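Local coordinates for protein argininosuccinate lyase (PDB 6RXA) that is an EDDS lyase, a C-N lyase of the aspartase/fumarase superfamily that probably releases fumarate by cleaving a carbon-nitrogen bond, at residues Q23-F28 with I336-A341; L198-T203 with E230-W235; G251-A256 with R294-A299. The protein carries 2 engineered substitutions. All blocks are in the same frame, centred on the assembly; numbering follows the deposited sequence.

Interaction 1: residues Q23-F28 with I336-A341. With FMT (formic acid), chain D.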
loop_
_atom_site.group_PDB
_atom_site.type_symbol
_atom_site.label_atom_id
_atom_site.label_comp_id
_atom_site.label_asym_id
_atom_site.label_seq_id
_atom_site.Cartn_x
_atom_site.Cartn_y
_atom_site.Cartn_z
ATOM N N GLN A 23 -19.997 20.773 -5.498
ATOM C CA GLN A 23 -19.642 20.775 -6.907
ATOM C C GLN A 23 -18.140 20.594 -7.112
ATOM O O GLN A 23 -17.729 19.992 -8.107
ATOM C CB GLN A 23 -20.159 22.060 -7.550
ATOM C CG GLN A 23 -19.898 22.159 -9.054
ATOM C CD GLN A 23 -20.685 21.133 -9.849
ATOM O OE1 GLN A 23 -21.887 20.960 -9.649
ATOM N NE2 GLN A 23 -19.996 20.423 -10.736
ATOM N N GLU A 24 -17.307 21.080 -6.184
ATOM C CA GLU A 24 -15.860 20.921 -6.333
ATOM C C GLU A 24 -15.465 19.454 -6.491
ATOM O O GLU A 24 -14.513 19.133 -7.212
ATOM C CB GLU A 24 -15.119 21.543 -5.145
ATOM C CG GLU A 24 -15.289 23.051 -4.982
ATOM C CD GLU A 24 -14.542 23.603 -3.769
ATOM O OE1 GLU A 24 -13.411 23.135 -3.520
ATOM O OE2 GLU A 24 -15.096 24.504 -3.073
ATOM N N LEU A 25 -16.169 18.548 -5.813
ATOM C CA LEU A 25 -15.861 17.128 -5.914
ATOM C C LEU A 25 -16.070 16.578 -7.318
ATOM O O LEU A 25 -15.463 15.559 -7.668
ATOM C CB LEU A 25 -16.714 16.333 -4.920
ATOM C CG LEU A 25 -16.306 16.462 -3.455
ATOM C CD1 LEU A 25 -17.438 15.994 -2.548
ATOM C CD2 LEU A 25 -15.010 15.707 -3.152
ATOM N N TYR A 26 -16.923 17.210 -8.111
ATOM C CA TYR A 26 -17.175 16.764 -9.471
ATOM C C TYR A 26 -16.238 17.405 -10.476
ATOM O O TYR A 26 -16.123 16.904 -11.602
ATOM C CB TYR A 26 -18.618 17.095 -9.859
ATOM C CG TYR A 26 -19.640 16.275 -9.117
ATOM C CD1 TYR A 26 -20.051 16.636 -7.850
ATOM C CD2 TYR A 26 -20.179 15.130 -9.683
ATOM C CE1 TYR A 26 -20.965 15.876 -7.150
ATOM C CE2 TYR A 26 -21.109 14.368 -8.999
ATOM C CZ TYR A 26 -21.496 14.749 -7.734
ATOM O OH TYR A 26 -22.415 14.002 -7.036
ATOM N N ASP A 27 -15.578 18.496 -10.098
ATOM C CA ASP A 27 -14.839 19.312 -11.053
ATOM C C ASP A 27 -13.332 19.079 -11.035
ATOM O O ASP A 27 -12.671 19.348 -12.048
ATOM C CB ASP A 27 -15.082 20.808 -10.778
ATOM C CG ASP A 27 -16.512 21.266 -11.087
ATOM O OD1 ASP A 27 -17.277 20.507 -11.705
ATOM O OD2 ASP A 27 -16.858 22.396 -10.694
ATOM N N PHE A 28 -12.763 18.593 -9.924
ATOM C CA PHE A 28 -11.307 18.641 -9.789
ATOM C C PHE A 28 -10.597 17.720 -10.779
ATOM O O PHE A 28 -9.484 18.034 -11.220
ATOM C CB PHE A 28 -10.866 18.366 -8.333
ATOM C CG PHE A 28 -11.030 16.931 -7.889
ATOM C CD1 PHE A 28 -10.090 15.965 -8.218
ATOM C CD2 PHE A 28 -12.118 16.565 -7.107
ATOM C CE1 PHE A 28 -10.249 14.664 -7.811
ATOM C CE2 PHE A 28 -12.283 15.263 -6.698
ATOM C CZ PHE A 28 -11.351 14.317 -7.043
ATOM N N ILE A 336 -8.311 18.946 -1.392
ATOM C CA ILE A 336 -8.905 20.254 -1.147
ATOM C C ILE A 336 -10.409 20.199 -1.371
ATOM O O ILE A 336 -11.190 20.751 -0.589
ATOM C CB ILE A 336 -8.220 21.329 -2.020
ATOM C CG1 ILE A 336 -6.735 21.482 -1.655
ATOM C CG2 ILE A 336 -8.969 22.647 -1.875
ATOM C CD1 ILE A 336 -6.455 22.052 -0.285
ATOM N N ALA A 337 -10.843 19.521 -2.432
ATOM C CA ALA A 337 -12.269 19.389 -2.708
ATOM C C ALA A 337 -12.985 18.680 -1.566
ATOM O O ALA A 337 -14.053 19.119 -1.128
ATOM C CB ALA A 337 -12.468 18.648 -4.027
ATOM N N ALA A 338 -12.409 17.581 -1.073
ATOM C CA ALA A 338 -13.029 16.856 0.027
ATOM C C ALA A 338 -13.042 17.691 1.293
ATOM O O ALA A 338 -14.026 17.665 2.049
ATOM C CB ALA A 338 -12.281 15.551 0.267
ATOM N N THR A 339 -11.957 18.422 1.563
ATOM C CA THR A 339 -11.913 19.252 2.766
ATOM C C THR A 339 -12.955 20.357 2.711
ATOM O O THR A 339 -13.639 20.626 3.701
ATOM C CB THR A 339 -10.511 19.835 2.953
ATOM O OG1 THR A 339 -9.557 18.769 3.054
ATOM C CG2 THR A 339 -10.440 20.664 4.213
ATOM N N HIS A 340 -13.074 21.027 1.561
ATOM C CA HIS A 340 -14.101 22.042 1.388
ATOM C C HIS A 340 -15.495 21.447 1.511
ATOM O O HIS A 340 -16.365 22.008 2.184
ATOM C CB HIS A 340 -13.929 22.703 0.024
ATOM C CG HIS A 340 -12.763 23.632 -0.054
ATOM N ND1 HIS A 340 -12.259 24.088 -1.255
ATOM C CD2 HIS A 340 -12.015 24.216 0.912
ATOM C CE1 HIS A 340 -11.252 24.912 -1.024
ATOM N NE2 HIS A 340 -11.084 25.007 0.284
ATOM N N ALA A 341 -15.724 20.287 0.890
ATOM C CA ALA A 341 -17.038 19.656 0.978
ATOM C C ALA A 341 -17.401 19.354 2.427
ATOM O O ALA A 341 -18.522 19.624 2.871
ATOM C CB ALA A 341 -17.062 18.378 0.135
HETATM C C FMT D . -25.494 13.088 -8.518
HETATM O O1 FMT D . -26.541 12.610 -8.965
HETATM O O2 FMT D . -24.387 12.770 -8.958
#
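Glu24 and His340 join two nearly antiparallel helices, 20-31 and 329-348, by a hydrogen bond from His340 ND1 to Glu24 OE1 of 2.7 Å. The carboxylate reaches over extended, and OE1 meets the imidazole edge in the ring plane through its syn lone pair, while the two flat groups are turned 75° from each other. Over one face of the ring, displaced toward its rim, lies the carbonyl oxygen of Ile336, a turn earlier. Beside this polar pair the contact is apolar. Ala337 CB faces the other helix, with the Phe28 ring approaching it obliquely through CD2, 3.7 Å away. Leu25 straddles the alanines: CD1 touches Ala341 CB at 3.6 Å, and CD2 lies 4.0 Å from Ala337 CB. Alanines suit these places because the axes come within 8.4 Å. Tyr26 leaves its backbone away from helix 329-348; it belongs to the fumarate-binding residues of this enzyme, and here its OH donates a hydrogen bond to O2 of a formate (3.0 Å), also held by Arg112 of the second subunit. With His340 ND1 donating to Glu24 OE1 at 167°, the bond would restrict rotation of the ring, and the carboxylate would probably favour a protonated imidazole.

Interaction 2: residues L198-T203 with E230-W235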
loop_
_atom_site.group_PDB
_atom_site.type_symbol
_atom_site.label_atom_id
_atom_site.label_comp_id
_atom_site.label_asym_id
_atom_site.label_seq_id
_atom_site.Cartn_x
_atom_site.Cartn_y
_atom_site.Cartn_z
ATOM N N LEU A 198 18.976 24.484 -4.633
ATOM C CA LEU A 198 19.723 25.072 -5.734
ATOM C C LEU A 198 21.167 25.330 -5.330
ATOM O O LEU A 198 21.458 25.767 -4.215
ATOM C CB LEU A 198 19.045 26.364 -6.175
ATOM C CG LEU A 198 17.734 26.067 -6.900
ATOM C CD1 LEU A 198 16.889 27.319 -6.988
ATOM C CD2 LEU A 198 17.984 25.483 -8.294
ATOM N N GLY A 199 22.076 25.055 -6.260
ATOM C CA GLY A 199 23.502 25.070 -6.001
ATOM C C GLY A 199 24.089 23.683 -5.920
ATOM O O GLY A 199 25.318 23.532 -6.024
ATOM N N ALA A 200 23.249 22.664 -5.743
ATOM C CA ALA A 200 23.710 21.288 -5.849
ATOM C C ALA A 200 24.072 20.922 -7.281
ATOM O O ALA A 200 24.825 19.966 -7.502
ATOM C CB ALA A 200 22.616 20.343 -5.353
ATOM N N ALA A 201 23.554 21.663 -8.256
ATOM C CA ALA A 201 23.798 21.390 -9.677
ATOM C C ALA A 201 23.438 19.929 -9.960
ATOM O O ALA A 201 22.323 19.509 -9.631
ATOM C CB ALA A 201 25.193 21.841 -10.084
ATOM N N ALA A 202 24.335 19.138 -10.565
ATOM C CA ALA A 202 23.988 17.773 -10.933
ATOM C C ALA A 202 23.784 16.886 -9.716
ATOM O O ALA A 202 22.963 15.961 -9.758
ATOM C CB ALA A 202 25.093 17.183 -11.807
ATOM N N THR A 203 24.524 17.154 -8.637
ATOM C CA THR A 203 24.587 16.316 -7.445
ATOM C C THR A 203 25.850 16.599 -6.627
ATOM O O THR A 203 25.976 16.094 -5.511
ATOM C CB THR A 203 24.587 14.824 -7.798
ATOM O OG1 THR A 203 24.596 14.044 -6.589
ATOM C CG2 THR A 203 25.816 14.467 -8.651
ATOM N N GLU A 230 22.103 15.315 -1.092
ATOM C CA GLU A 230 20.778 15.436 -0.493
ATOM C C GLU A 230 19.915 16.411 -1.286
ATOM O O GLU A 230 18.703 16.206 -1.401
ATOM C CB GLU A 230 20.912 15.853 0.974
ATOM C CG GLU A 230 19.602 15.988 1.742
ATOM C CD GLU A 230 18.860 14.681 1.956
ATOM O OE1 GLU A 230 19.226 13.631 1.370
ATOM O OE2 GLU A 230 17.883 14.707 2.731
ATOM N N GLY A 231 20.531 17.441 -1.865
ATOM C CA GLY A 231 19.774 18.412 -2.640
ATOM C C GLY A 231 19.067 17.812 -3.845
ATOM O O GLY A 231 17.974 18.247 -4.207
ATOM N N VAL A 232 19.689 16.822 -4.496
ATOM C CA VAL A 232 19.065 16.200 -5.669
ATOM C C VAL A 232 18.444 14.833 -5.402
ATOM O O VAL A 232 17.467 14.449 -6.065
ATOM C CB VAL A 232 20.023 16.131 -6.886
ATOM C CG1 VAL A 232 20.460 17.544 -7.293
ATOM C CG2 VAL A 232 21.220 15.210 -6.618
ATOM N N ALA A 233 19.020 14.068 -4.468
ATOM C CA ALA A 233 18.522 12.743 -4.125
ATOM C C ALA A 233 17.409 12.781 -3.089
ATOM O O ALA A 233 16.591 11.845 -3.036
ATOM C CB ALA A 233 19.669 11.875 -3.593
ATOM N N GLY A 234 17.352 13.839 -2.291
ATOM C CA GLY A 234 16.378 13.911 -1.212
ATOM C C GLY A 234 14.951 13.983 -1.730
ATOM O O GLY A 234 14.618 14.814 -2.584
ATOM N N TRP A 235 14.091 13.129 -1.180
ATOM C CA TRP A 235 12.707 13.002 -1.616
ATOM C C TRP A 235 11.801 12.700 -0.430
ATOM O O TRP A 235 10.600 12.465 -0.625
ATOM C CB TRP A 235 12.606 11.863 -2.629
ATOM C CG TRP A 235 11.510 11.976 -3.659
ATOM C CD1 TRP A 235 10.407 11.198 -3.769
ATOM C CD2 TRP A 235 11.475 12.881 -4.764
ATOM N NE1 TRP A 235 9.667 11.572 -4.874
ATOM C CE2 TRP A 235 10.304 12.607 -5.498
ATOM C CE3 TRP A 235 12.314 13.910 -5.190
ATOM C CZ2 TRP A 235 9.942 13.336 -6.627
ATOM C CZ3 TRP A 235 11.965 14.623 -6.324
ATOM C CH2 TRP A 235 10.786 14.336 -7.026
#
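Val232 turns its isopropyl group onto the loop 198-203, joining that loop to the short helix 228-233 in this enzyme of the aspartase/fumarase fold, close to the succinate-binding Asn113. CG1, anti to the carbonyl carbon (chi1 -60°), lies 4.0 Å from Ala200 CB and 3.6 Å from the carbonyl oxygen of Ala201. CG2 faces the next part of the loop, 3.6 Å from Thr203 CB and also near OG1, the two side chains crossing at about a right angle. A branched apolar residue therefore spans four loop residues, and no hydrogen bond links the segments. An alanine in place of Val232 would probably open a gap beside Ala200 and Thr203, leaving the loop less firmly seated. Farther out, polar bonds set the loop: Asn113 ND2 is bonded to Ala202 O, Asp114 OD2 to Gly199 N, and Ser228 OG to Thr203 O. Arg324 NH1 donates to Val232 O, while Lys181 of the third subunit forms a salt bridge with Glu230. Glycine suits two places here. Gly199, at phi 106°, would jam a CB against the carbonyl oxygen of Leu198, and a CB on Gly231 would come within 3.1 Å of Ala200 CB.

Interaction 3: residues G251-A256 with R294-A299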
loop_
_atom_site.group_PDB
_atom_site.type_symbol
_atom_site.label_atom_id
_atom_site.label_comp_id
_atom_site.label_asym_id
_atom_site.label_seq_id
_atom_site.Cartn_x
_atom_site.Cartn_y
_atom_site.Cartn_z
ATOM N N GLY A 251 -8.978 10.773 8.831
ATOM C CA GLY A 251 -9.859 11.307 9.854
ATOM C C GLY A 251 -11.083 11.956 9.256
ATOM O O GLY A 251 -12.165 11.932 9.853
ATOM N N LEU A 252 -10.922 12.547 8.070
ATOM C CA LEU A 252 -12.042 13.104 7.322
ATOM C C LEU A 252 -12.982 12.004 6.843
ATOM O O LEU A 252 -14.207 12.145 6.955
ATOM C CB LEU A 252 -11.478 13.968 6.185
ATOM C CG LEU A 252 -12.512 14.668 5.311
ATOM C CD1 LEU A 252 -11.991 15.976 4.740
ATOM C CD2 LEU A 252 -12.961 13.765 4.188
ATOM N N SER A 253 -12.440 10.881 6.364
ATOM C CA SER A 253 -13.273 9.727 6.043
ATOM C C SER A 253 -14.066 9.254 7.259
ATOM O O SER A 253 -15.249 8.911 7.146
ATOM C CB SER A 253 -12.403 8.595 5.496
ATOM O OG SER A 253 -13.176 7.421 5.348
ATOM N N ARG A 254 -13.432 9.219 8.426
ATOM C CA ARG A 254 -14.111 8.738 9.622
ATOM C C ARG A 254 -15.267 9.648 10.015
ATOM O O ARG A 254 -16.340 9.165 10.402
ATOM C CB ARG A 254 -13.091 8.602 10.756
ATOM C CG ARG A 254 -12.137 7.443 10.516
ATOM C CD ARG A 254 -10.938 7.439 11.454
ATOM N NE ARG A 254 -11.303 6.972 12.772
ATOM C CZ ARG A 254 -10.508 7.058 13.829
ATOM N NH1 ARG A 254 -9.303 7.645 13.701
ATOM N NH2 ARG A 254 -10.922 6.546 14.997
ATOM N N LEU A 255 -15.081 10.964 9.910
ATOM C CA LEU A 255 -16.187 11.876 10.175
ATOM C C LEU A 255 -17.284 11.719 9.133
ATOM O O LEU A 255 -18.470 11.711 9.474
ATOM C CB LEU A 255 -15.706 13.324 10.195
ATOM C CG LEU A 255 -16.815 14.351 10.408
ATOM C CD1 LEU A 255 -17.520 14.150 11.744
ATOM C CD2 LEU A 255 -16.259 15.771 10.321
ATOM N N ALA A 256 -16.910 11.631 7.851
ATOM C CA ALA A 256 -17.915 11.417 6.817
ATOM C C ALA A 256 -18.710 10.143 7.081
ATOM O O ALA A 256 -19.938 10.127 6.941
ATOM C CB ALA A 256 -17.237 11.358 5.446
ATOM N N ARG A 294 -18.098 10.688 -1.911
ATOM C CA ARG A 294 -16.991 11.160 -2.739
ATOM C C ARG A 294 -15.858 11.733 -1.894
ATOM O O ARG A 294 -14.701 11.713 -2.323
ATOM C CB ARG A 294 -17.485 12.175 -3.767
ATOM C CG ARG A 294 -18.265 11.520 -4.895
ATOM C CD ARG A 294 -18.859 12.555 -5.813
ATOM N NE ARG A 294 -19.425 11.963 -7.022
ATOM C CZ ARG A 294 -18.733 11.715 -8.132
ATOM N NH1 ARG A 294 -17.435 11.987 -8.198
ATOM N NH2 ARG A 294 -19.346 11.186 -9.180
ATOM N N SER A 295 -16.158 12.251 -0.700
ATOM C CA SER A 295 -15.085 12.673 0.195
ATOM C C SER A 295 -14.282 11.470 0.683
ATOM O O SER A 295 -13.042 11.502 0.700
ATOM C CB SER A 295 -15.662 13.486 1.362
ATOM O OG SER A 295 -16.175 14.740 0.906
ATOM N N ARG A 296 -14.969 10.396 1.084
ATOM C CA ARG A 296 -14.272 9.175 1.455
ATOM C C ARG A 296 -13.445 8.631 0.297
ATOM O O ARG A 296 -12.308 8.182 0.493
ATOM C CB ARG A 296 -15.261 8.116 1.944
ATOM C CG ARG A 296 -15.995 8.497 3.223
ATOM C CD ARG A 296 -16.762 7.322 3.808
ATOM N NE ARG A 296 -15.841 6.415 4.498
ATOM C CZ ARG A 296 -16.073 5.136 4.760
ATOM N NH1 ARG A 296 -17.197 4.547 4.372
ATOM N NH2 ARG A 296 -15.156 4.435 5.407
ATOM N N LYS A 297 -13.993 8.672 -0.925
ATOM C CA LYS A 297 -13.260 8.205 -2.099
ATOM C C LYS A 297 -11.902 8.896 -2.210
ATOM O O LYS A 297 -10.883 8.246 -2.483
ATOM C CB LYS A 297 -14.104 8.429 -3.353
ATOM C CG LYS A 297 -13.503 7.909 -4.660
ATOM C CD LYS A 297 -14.395 8.344 -5.822
ATOM C CE LYS A 297 -13.934 7.860 -7.154
ATOM N NZ LYS A 297 -14.899 8.433 -8.175
ATOM N N ALA A 298 -11.867 10.220 -2.001
ATOM C CA ALA A 298 -10.603 10.952 -2.025
ATOM C C ALA A 298 -9.652 10.467 -0.939
ATOM O O ALA A 298 -8.447 10.333 -1.176
ATOM C CB ALA A 298 -10.879 12.446 -1.854
ATOM N N ALA A 299 -10.178 10.203 0.260
ATOM C CA ALA A 299 -9.359 9.655 1.333
ATOM C C ALA A 299 -8.722 8.337 0.927
ATOM O O ALA A 299 -7.522 8.122 1.145
ATOM C CB ALA A 299 -10.210 9.474 2.594
#
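Leu252 begins the contact by laying its CD2 methyl against Ser295 CB, 3.9 Å away. The leucine also packs on Met342 of helix 329-348 and Tyr138 of helix 112-147. The hydroxyl of Ser295 turns back to its own helix, bonded to Ser291 O, which lets a serine present its CB to leucine without leaving a polar atom in need of a partner.

Ser253 comes next, where the backbones are nearest: its CA lies 4.7 Å from Arg296 CA. A small residue suits so close an approach, and serine adds a hydroxyl that accepts from Arg296 and has a weak hydrogen bond with Asn314 O of the third subunit. Arg296 NE donates to Ser253 OG at 3.0 Å, almost straight (176°), with the oxygen at the edge of the guanidinium and in its plane. The arginine bends at chi3 (77°), which brings NE round to the hydroxyl; beyond it NH2 reaches Asn314 O of the third subunit and NH1 reaches Ala315 O of the second. The bonds of one buried guanidinium thus go to three chains. Ser253 CB also touches Ala299 CB at 3.7 Å.

Arg254 leaves its backbone away from helix 290-301, and its guanidinium bonds to the carbonyl oxygens of Ala233 and Glu317 of the third subunit. Ala256 closes the contact, its CB packing 3.8 Å from Arg296 CG, at the aliphatic start of the arginine.

The helices run antiparallel (155°, axes 8.6 Å apart). Such close helix packing, tied to neighbouring subunits, is characteristic of the central helical bundle of aspartase/fumarase tetramers.

From the N terminus, helix 20-31 is met first, and interaction 1 brings it onto helix 329-348, closing a loop of some 300 residues. The other two contacts are nested in that loop and follow one another in series. Interaction 2 closes first, folding the loop after helix 168-193 onto helix 228-233. Helix 236-262 then runs on to interaction 3, where it pairs with helix 290-301. Interactions 1 and 3 touch: Tyr26 CE2 lies 3.5 Å from Arg294 NE, and Ala338 and Ala341 meet Leu252 and Ser295, so the four helices form one connected group. Interaction 2 lies apart, its centre about 35 Å from that of interaction 1, yet both it and interaction 3 border the third subunit.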